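Local coordinates for protein diguanylate cyclase with PAS/PAC sensor (Marinobacter aquaeolei, PDB 3H9W) that probably makes the second messenger cyclic di-GMP from two molecules of GTP, the part described here being its N-terminal PAS sensor domain, at residues 33-36 / 37-41; 72-75 / 76-80; 8-11 / 12-15. One frame throughout, in Å; residues are numbered along the deposited sequence.

Contact 1 (33-36 / 37-41); sequences SWKS and VEDWA
Ser36 and Asp39 meet where an irregular segment, 33-36, with an inverse gamma turn centred on Trp34, runs into the first turn of helix 37-42. The two form a capping box. Ser36 OG accepts from Glu38 N at 3.2 Å, and in return Asp39 OD2 takes the backbone N-H of Ser36 at 2.8 Å, on the anti side of the carboxylate and fairly straight (158°). Lys35 N also donates to Asp39 OD2, at 2.9 Å, from well above the carboxylate plane and less straight. With chi1 at -63°, Asp39 folds its carboxylate back beside its own N, facing the chain before the helix. A short acid suits this place, since its charge meets N-H groups near a helix N-terminus, which probably helps keep it ionised. One water donates to Asp39 OD1 and Ser33 O; another donates to Asp39 OD2 and is hydrogen-bonded to Ser36 OG. Away from the cap the two tryptophans meet through carbon: Trp40 CA approaches the Trp34 ring obliquely, 3.8 Å from Trp34 CZ3. Trp34 also packs on Ile23 and Leu27 of helix 22-27, while Trp40 leans on Val52 and Cys56 of helix 46-61 and bonds through NE1 to Tyr70 of strand 66-73.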
loop_
_atom_site.group_PDB
_atom_site.type_symbol
_atom_site.label_atom_id
_atom_site.label_comp_id
_atom_site.label_asym_id
_atom_site.label_seq_id
_atom_site.Cartn_x
_atom_site.Cartn_y
_atom_site.Cartn_z
ATOM N N SER A 33 15.458 14.216 -0.719
ATOM C CA SER A 33 16.694 13.447 -0.549
ATOM C C SER A 33 16.538 11.965 -0.889
ATOM O O SER A 33 17.528 11.246 -1.036
ATOM C CB SER A 33 17.201 13.566 0.889
ATOM O OG SER A 33 16.398 12.783 1.761
ATOM N N TRP A 34 15.300 11.502 -0.995
ATOM C CA TRP A 34 15.056 10.105 -1.329
ATOM C C TRP A 34 15.143 9.948 -2.839
ATOM O O TRP A 34 14.136 10.014 -3.538
ATOM C CB TRP A 34 13.682 9.678 -0.813
ATOM C CG TRP A 34 13.616 9.650 0.683
ATOM C CD1 TRP A 34 13.437 10.715 1.520
ATOM C CD2 TRP A 34 13.784 8.504 1.521
ATOM N NE1 TRP A 34 13.483 10.300 2.836
ATOM C CE2 TRP A 34 13.695 8.946 2.862
ATOM C CE3 TRP A 34 14.006 7.142 1.270
ATOM C CZ2 TRP A 34 13.813 8.067 3.953
ATOM C CZ3 TRP A 34 14.122 6.271 2.351
ATOM C CH2 TRP A 34 14.027 6.739 3.677
ATOM N N LYS A 35 16.365 9.741 -3.329
ATOM C CA LYS A 35 16.633 9.609 -4.760
ATOM C C LYS A 35 16.553 8.195 -5.332
ATOM O O LYS A 35 16.023 8.000 -6.428
ATOM C CB LYS A 35 18.012 10.203 -5.074
ATOM C CG LYS A 35 18.091 11.712 -4.897
ATOM C CD LYS A 35 17.308 12.424 -5.990
ATOM C CE LYS A 35 17.413 13.930 -5.859
ATOM N NZ LYS A 35 16.571 14.624 -6.867
ATOM N N SER A 36 17.084 7.212 -4.613
ATOM C CA SER A 36 17.056 5.835 -5.101
ATOM C C SER A 36 17.024 4.800 -3.987
ATOM O O SER A 36 17.055 5.127 -2.798
ATOM C CB SER A 36 18.282 5.547 -5.970
ATOM O OG SER A 36 19.446 5.428 -5.167
ATOM N N VAL A 37 16.991 3.538 -4.399
ATOM C CA VAL A 37 16.966 2.422 -3.469
ATOM C C VAL A 37 18.167 2.472 -2.538
ATOM O O VAL A 37 18.098 2.031 -1.385
ATOM C CB VAL A 37 16.958 1.082 -4.226
ATOM C CG1 VAL A 37 15.660 0.949 -5.010
ATOM C CG2 VAL A 37 18.150 1.011 -5.172
ATOM N N GLU A 38 19.272 3.016 -3.037
ATOM C CA GLU A 38 20.490 3.125 -2.245
ATOM C C GLU A 38 20.228 3.950 -0.989
ATOM O O GLU A 38 20.747 3.647 0.089
ATOM C CB GLU A 38 21.597 3.775 -3.087
ATOM C CG GLU A 38 22.977 3.758 -2.445
ATOM C CD GLU A 38 24.054 4.312 -3.370
ATOM O OE1 GLU A 38 24.062 5.537 -3.622
ATOM O OE2 GLU A 38 24.887 3.517 -3.852
ATOM N N ASP A 39 19.420 4.997 -1.129
ATOM C CA ASP A 39 19.091 5.858 0.010
ATOM C C ASP A 39 18.252 5.074 1.018
ATOM O O ASP A 39 18.442 5.178 2.231
ATOM C CB ASP A 39 18.313 7.089 -0.461
ATOM C CG ASP A 39 19.124 7.968 -1.398
ATOM O OD1 ASP A 39 20.223 8.402 -0.998
ATOM O OD2 ASP A 39 18.654 8.232 -2.525
ATOM N N TRP A 40 17.314 4.296 0.496
ATOM C CA TRP A 40 16.437 3.467 1.316
ATOM C C TRP A 40 17.272 2.441 2.083
ATOM O O TRP A 40 17.069 2.225 3.281
ATOM C CB TRP A 40 15.432 2.768 0.399
ATOM C CG TRP A 40 14.650 1.661 1.027
ATOM C CD1 TRP A 40 13.596 1.776 1.889
ATOM C CD2 TRP A 40 14.848 0.262 0.819
ATOM N NE1 TRP A 40 13.122 0.530 2.229
ATOM C CE2 TRP A 40 13.876 -0.419 1.588
ATOM C CE3 TRP A 40 15.754 -0.487 0.056
ATOM C CZ2 TRP A 40 13.785 -1.813 1.618
ATOM C CZ3 TRP A 40 15.663 -1.878 0.085
ATOM C CH2 TRP A 40 14.685 -2.523 0.863
ATOM N N ALA A 41 18.215 1.814 1.385
ATOM C CA ALA A 41 19.086 0.803 1.986
ATOM C C ALA A 41 20.039 1.381 3.032
ATOM O O ALA A 41 20.346 0.733 4.038
ATOM C CB ALA A 41 19.889 0.095 0.886
HETATM O O HOH W 1 20.311 11.047 -1.544
HETATM O O HOH W 2 20.605 7.768 -4.561
#

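Contact 2 (72-75 / 76-80); sequences ALHR and DGHYV
His74 reaches across the turn to both Asp76 and His78. Its CB lies over a face of the His78 ring, 3.5 Å from His78 CE1. His74 CG comes 3.3 Å from the same CE1, and CD2 is almost as near, so the imidazoles form an offset stack with planes 28° apart. On the other branch His74 ND1 accepts from Asp76 N at 2.9 Å, in the ring plane and nearly straight (174°); ND1 is therefore unprotonated here, which suggests a neutral ring. Chi1 of -174° swings the imidazole toward the turn. His74 CE1 lies 3.4 Å from Asp76 OD2, which sits over a ring face near the rim, while His74 NE2 at the tip is looser, 4.0 Å from Asp76 OD2 and His78 CE1. This is the end of the beta hairpin of strands 66-73 and 79-90 in the PAS fold: a type I turn, His74 to Gly77, with a G1 beta bulge (a 3:5 hairpin). Gly77 fits because its positive phi would press a side chain against the preceding carbonyl. Asp76 OD1 takes His78 N at 3.0 Å, an Asx turn, and a His-carboxylate hydrogen bond from His78 ND1 whose modelled length is doubtful. Leu73 CD1 packs obliquely on the Tyr79 ring, 3.6 Å from Tyr79 CE1.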
loop_
_atom_site.group_PDB
_atom_site.type_symbol
_atom_site.label_atom_id
_atom_site.label_comp_id
_atom_site.label_asym_id
_atom_site.label_seq_id
_atom_site.Cartn_x
_atom_site.Cartn_y
_atom_site.Cartn_z
ATOM N N ALA A 72 14.041 1.863 10.509
ATOM C CA ALA A 72 14.508 2.880 9.578
ATOM C C ALA A 72 15.298 3.903 10.372
ATOM O O ALA A 72 15.009 4.152 11.543
ATOM C CB ALA A 72 13.312 3.561 8.887
ATOM N N LEU A 73 16.291 4.495 9.730
ATOM C CA LEU A 73 17.143 5.484 10.377
ATOM C C LEU A 73 16.614 6.897 10.192
ATOM O O LEU A 73 16.461 7.369 9.065
ATOM C CB LEU A 73 18.559 5.392 9.798
ATOM C CG LEU A 73 19.595 6.374 10.341
ATOM C CD1 LEU A 73 19.808 6.122 11.831
ATOM C CD2 LEU A 73 20.896 6.210 9.580
ATOM N N HIS A 74 16.329 7.567 11.302
ATOM C CA HIS A 74 15.854 8.941 11.266
ATOM C C HIS A 74 17.101 9.801 11.074
ATOM O O HIS A 74 18.197 9.388 11.466
ATOM C CB HIS A 74 15.169 9.283 12.593
ATOM C CG HIS A 74 14.517 10.628 12.610
ATOM N ND1 HIS A 74 15.234 11.804 12.626
ATOM C CD2 HIS A 74 13.210 10.980 12.615
ATOM C CE1 HIS A 74 14.396 12.826 12.641
ATOM N NE2 HIS A 74 13.162 12.353 12.634
ATOM N N ARG A 75 16.968 10.979 10.471
ATOM C CA ARG A 75 18.158 11.804 10.278
ATOM C C ARG A 75 18.836 12.153 11.600
ATOM O O ARG A 75 20.059 12.292 11.648
ATOM C CB ARG A 75 17.835 13.098 9.502
ATOM C CG ARG A 75 16.791 13.991 10.135
ATOM C CD ARG A 75 16.992 15.418 9.658
ATOM N NE ARG A 75 18.353 15.842 9.957
ATOM C CZ ARG A 75 18.828 16.002 11.187
ATOM N NH1 ARG A 75 20.088 16.378 11.371
ATOM N NH2 ARG A 75 18.040 15.810 12.235
ATOM N N ASP A 76 18.062 12.288 12.676
ATOM C CA ASP A 76 18.669 12.633 13.962
ATOM C C ASP A 76 19.391 11.464 14.636
ATOM O O ASP A 76 19.902 11.596 15.749
ATOM C CB ASP A 76 17.651 13.268 14.934
ATOM C CG ASP A 76 16.605 12.294 15.446
ATOM O OD1 ASP A 76 16.848 11.072 15.456
ATOM O OD2 ASP A 76 15.526 12.769 15.866
ATOM N N GLY A 77 19.433 10.321 13.963
ATOM C CA GLY A 77 20.143 9.184 14.521
ATOM C C GLY A 77 19.349 8.075 15.178
ATOM O O GLY A 77 19.860 6.961 15.294
ATOM N N HIS A 78 18.125 8.346 15.623
ATOM C CA HIS A 78 17.352 7.283 16.246
ATOM C C HIS A 78 16.643 6.437 15.193
ATOM O O HIS A 78 16.551 6.823 14.024
ATOM C CB HIS A 78 16.354 7.844 17.276
ATOM C CG HIS A 78 15.077 8.371 16.695
ATOM N ND1 HIS A 78 14.981 9.608 16.094
ATOM C CD2 HIS A 78 13.830 7.844 16.675
ATOM C CE1 HIS A 78 13.727 9.821 15.729
ATOM N NE2 HIS A 78 13.009 8.767 16.070
ATOM N N TYR A 79 16.152 5.277 15.614
ATOM C CA TYR A 79 15.481 4.346 14.715
ATOM C C TYR A 79 13.966 4.342 14.849
ATOM O O TYR A 79 13.430 4.480 15.949
ATOM C CB TYR A 79 16.022 2.938 14.963
ATOM C CG TYR A 79 17.445 2.778 14.492
ATOM C CD1 TYR A 79 17.741 2.781 13.137
ATOM C CD2 TYR A 79 18.500 2.669 15.398
ATOM C CE1 TYR A 79 19.045 2.686 12.687
ATOM C CE2 TYR A 79 19.817 2.569 14.953
ATOM C CZ TYR A 79 20.075 2.582 13.596
ATOM O OH TYR A 79 21.363 2.498 13.124
ATOM N N VAL A 80 13.286 4.178 13.716
ATOM C CA VAL A 80 11.830 4.128 13.682
ATOM C C VAL A 80 11.405 2.836 12.982
ATOM O O VAL A 80 11.838 2.553 11.865
ATOM C CB VAL A 80 11.231 5.323 12.899
ATOM C CG1 VAL A 80 9.697 5.236 12.888
ATOM C CG2 VAL A 80 11.687 6.628 13.519
#

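Contact 3 (8-11 / 12-15)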
loop_
_atom_site.group_PDB
_atom_site.type_symbol
_atom_site.label_atom_id
_atom_site.label_comp_id
_atom_site.label_asym_id
_atom_site.label_seq_id
_atom_site.Cartn_x
_atom_site.Cartn_y
_atom_site.Cartn_z
ATOM N N LYS A 8 7.051 4.906 -5.152
ATOM C CA LYS A 8 7.174 4.117 -6.366
ATOM C C LYS A 8 8.627 4.161 -6.801
ATOM O O LYS A 8 9.288 5.200 -6.681
ATOM C CB LYS A 8 6.300 4.678 -7.487
ATOM C CG LYS A 8 6.378 3.868 -8.780
ATOM C CD LYS A 8 5.582 4.521 -9.898
ATOM C CE LYS A 8 5.583 3.663 -11.158
ATOM N NZ LYS A 8 4.793 4.292 -12.249
ATOM N N ILE A 9 9.113 3.030 -7.295
ATOM C CA ILE A 9 10.491 2.896 -7.757
ATOM C C ILE A 9 10.539 2.399 -9.199
ATOM O O ILE A 9 9.874 1.423 -9.550
ATOM C CB ILE A 9 11.280 1.882 -6.896
ATOM C CG1 ILE A 9 11.559 2.462 -5.509
ATOM C CG2 ILE A 9 12.586 1.507 -7.599
ATOM C CD1 ILE A 9 12.666 3.475 -5.485
ATOM N N ASN A 10 11.328 3.073 -10.027
ATOM C CA ASN A 10 11.498 2.674 -11.422
ATOM C C ASN A 10 12.482 1.511 -11.368
ATOM O O ASN A 10 13.627 1.684 -10.968
ATOM C CB ASN A 10 12.081 3.839 -12.232
ATOM C CG ASN A 10 12.352 3.473 -13.680
ATOM O OD1 ASN A 10 13.227 2.661 -13.974
ATOM N ND2 ASN A 10 11.596 4.069 -14.590
ATOM N N TRP A 11 12.025 0.325 -11.753
ATOM C CA TRP A 11 12.850 -0.871 -11.710
ATOM C C TRP A 11 14.151 -0.776 -12.505
ATOM O O TRP A 11 15.204 -1.204 -12.034
ATOM C CB TRP A 11 12.036 -2.074 -12.191
ATOM C CG TRP A 11 12.788 -3.370 -12.151
ATOM C CD1 TRP A 11 13.196 -4.118 -13.221
ATOM C CD2 TRP A 11 13.219 -4.076 -10.981
ATOM N NE1 TRP A 11 13.853 -5.245 -12.787
ATOM C CE2 TRP A 11 13.884 -5.243 -11.418
ATOM C CE3 TRP A 11 13.111 -3.835 -9.605
ATOM C CZ2 TRP A 11 14.436 -6.169 -10.527
ATOM C CZ3 TRP A 11 13.660 -4.755 -8.718
ATOM C CH2 TRP A 11 14.317 -5.909 -9.185
ATOM N N GLN A 12 14.080 -0.206 -13.702
ATOM C CA GLN A 12 15.259 -0.087 -14.558
ATOM C C GLN A 12 16.375 0.754 -13.945
ATOM O O GLN A 12 17.529 0.333 -13.914
ATOM C CB GLN A 12 14.862 0.502 -15.914
ATOM C CG GLN A 12 15.872 0.231 -17.014
ATOM C CD GLN A 12 16.201 -1.247 -17.133
ATOM O OE1 GLN A 12 15.306 -2.090 -17.235
ATOM N NE2 GLN A 12 17.490 -1.570 -17.125
ATOM N N THR A 13 16.030 1.939 -13.455
ATOM C CA THR A 13 17.016 2.835 -12.859
ATOM C C THR A 13 17.119 2.671 -11.343
ATOM O O THR A 13 18.077 3.139 -10.722
ATOM C CB THR A 13 16.661 4.294 -13.147
ATOM O OG1 THR A 13 15.415 4.610 -12.516
ATOM C CG2 THR A 13 16.526 4.524 -14.644
HETATM N N MSE A 14 16.130 2.001 -10.758
HETATM C CA MSE A 14 16.077 1.788 -9.317
HETATM C C MSE A 14 16.021 3.125 -8.589
HETATM O O MSE A 14 16.529 3.265 -7.477
HETATM C CB MSE A 14 17.288 0.984 -8.838
HETATM C CG MSE A 14 17.291 -0.465 -9.298
HETATM SE SE MSE A 14 15.681 -1.430 -8.800
HETATM C CE MSE A 14 16.226 -2.028 -7.037
ATOM N N ALA A 15 15.400 4.110 -9.224
ATOM C CA ALA A 15 15.274 5.429 -8.624
ATOM C C ALA A 15 13.831 5.661 -8.189
ATOM O O ALA A 15 12.903 5.084 -8.756
ATOM C CB ALA A 15 15.695 6.500 -9.620
#
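Asn10 is bonded to Ala15 and Thr13 by both its backbone and its side chain. Its backbone N donates to Ala15 O at 2.9 Å, almost straight (166°), while its side chain reaches the following loop: Asn10 OD1 accepts from Thr13 N, also at 2.9 Å, straight at the hydrogen but with the donor tilted from the carbonyl plane. Chi1 of 177° carries the amide forward along the chain to the N-H of Thr13. Asparagine suits the position because its short side chain brings a carbonyl to the inside of the bend, where it receives a peptide N-H that points inward. Thr13 OG1 stands 3.3 Å from Asn10 OD1, a weak and unsettled approach, and Asn10 O receives a weak bond from the backbone N of Ala15.

Farther out the contact turns apolar. Met14, present as selenomethionine, lies side by side with Trp11: Met14 SE is 3.6 Å from Trp11 CE3 and meets the six-membered ring obliquely, a Met-aromatic contact. Bends at chi2 and chi3 curl the flexible chain alongside the indole, which a long, polarisable side chain does readily. Ile9 also packs against Met14, its CG2 3.9 Å from Met14 CA, and Ile9 CD1 rests on the carbonyl of Ala15. Met14 and Ile9 also touch Val37 of helix 37-42, while Trp11 reaches Ser60 and Glu61 at the end of helix 46-61. The whole is a four-residue hairpin loop, helical in backbone angles at residues 11-13 and left-handed at Met14, which joins strands 5-10 and 15-19 in the antiparallel PAS sheet.

Contacts 1 and 3 are mainly surface contacts, whereas contact 2 is partly buried, Ala72 and Val80 being its enclosed strand residues. Contacts 2 and 3 each close a hairpin of the same sheet, at its two outermost strands within this chain and on opposite sides of the chain's centre, about 24 Å apart between centres. Their chemistry differs: histidines and a carboxylate in one, an amide and a selenomethionine-indole pair in the other. Contact 1 starts a helix instead, relying on a serine hydroxyl and a carboxylate, with water beside them. It touches contact 3, where Val37 N lies 3.1 Å from Met14 O, a probable hydrogen bond, but stays about 6 Å from contact 2 at the nearest atoms.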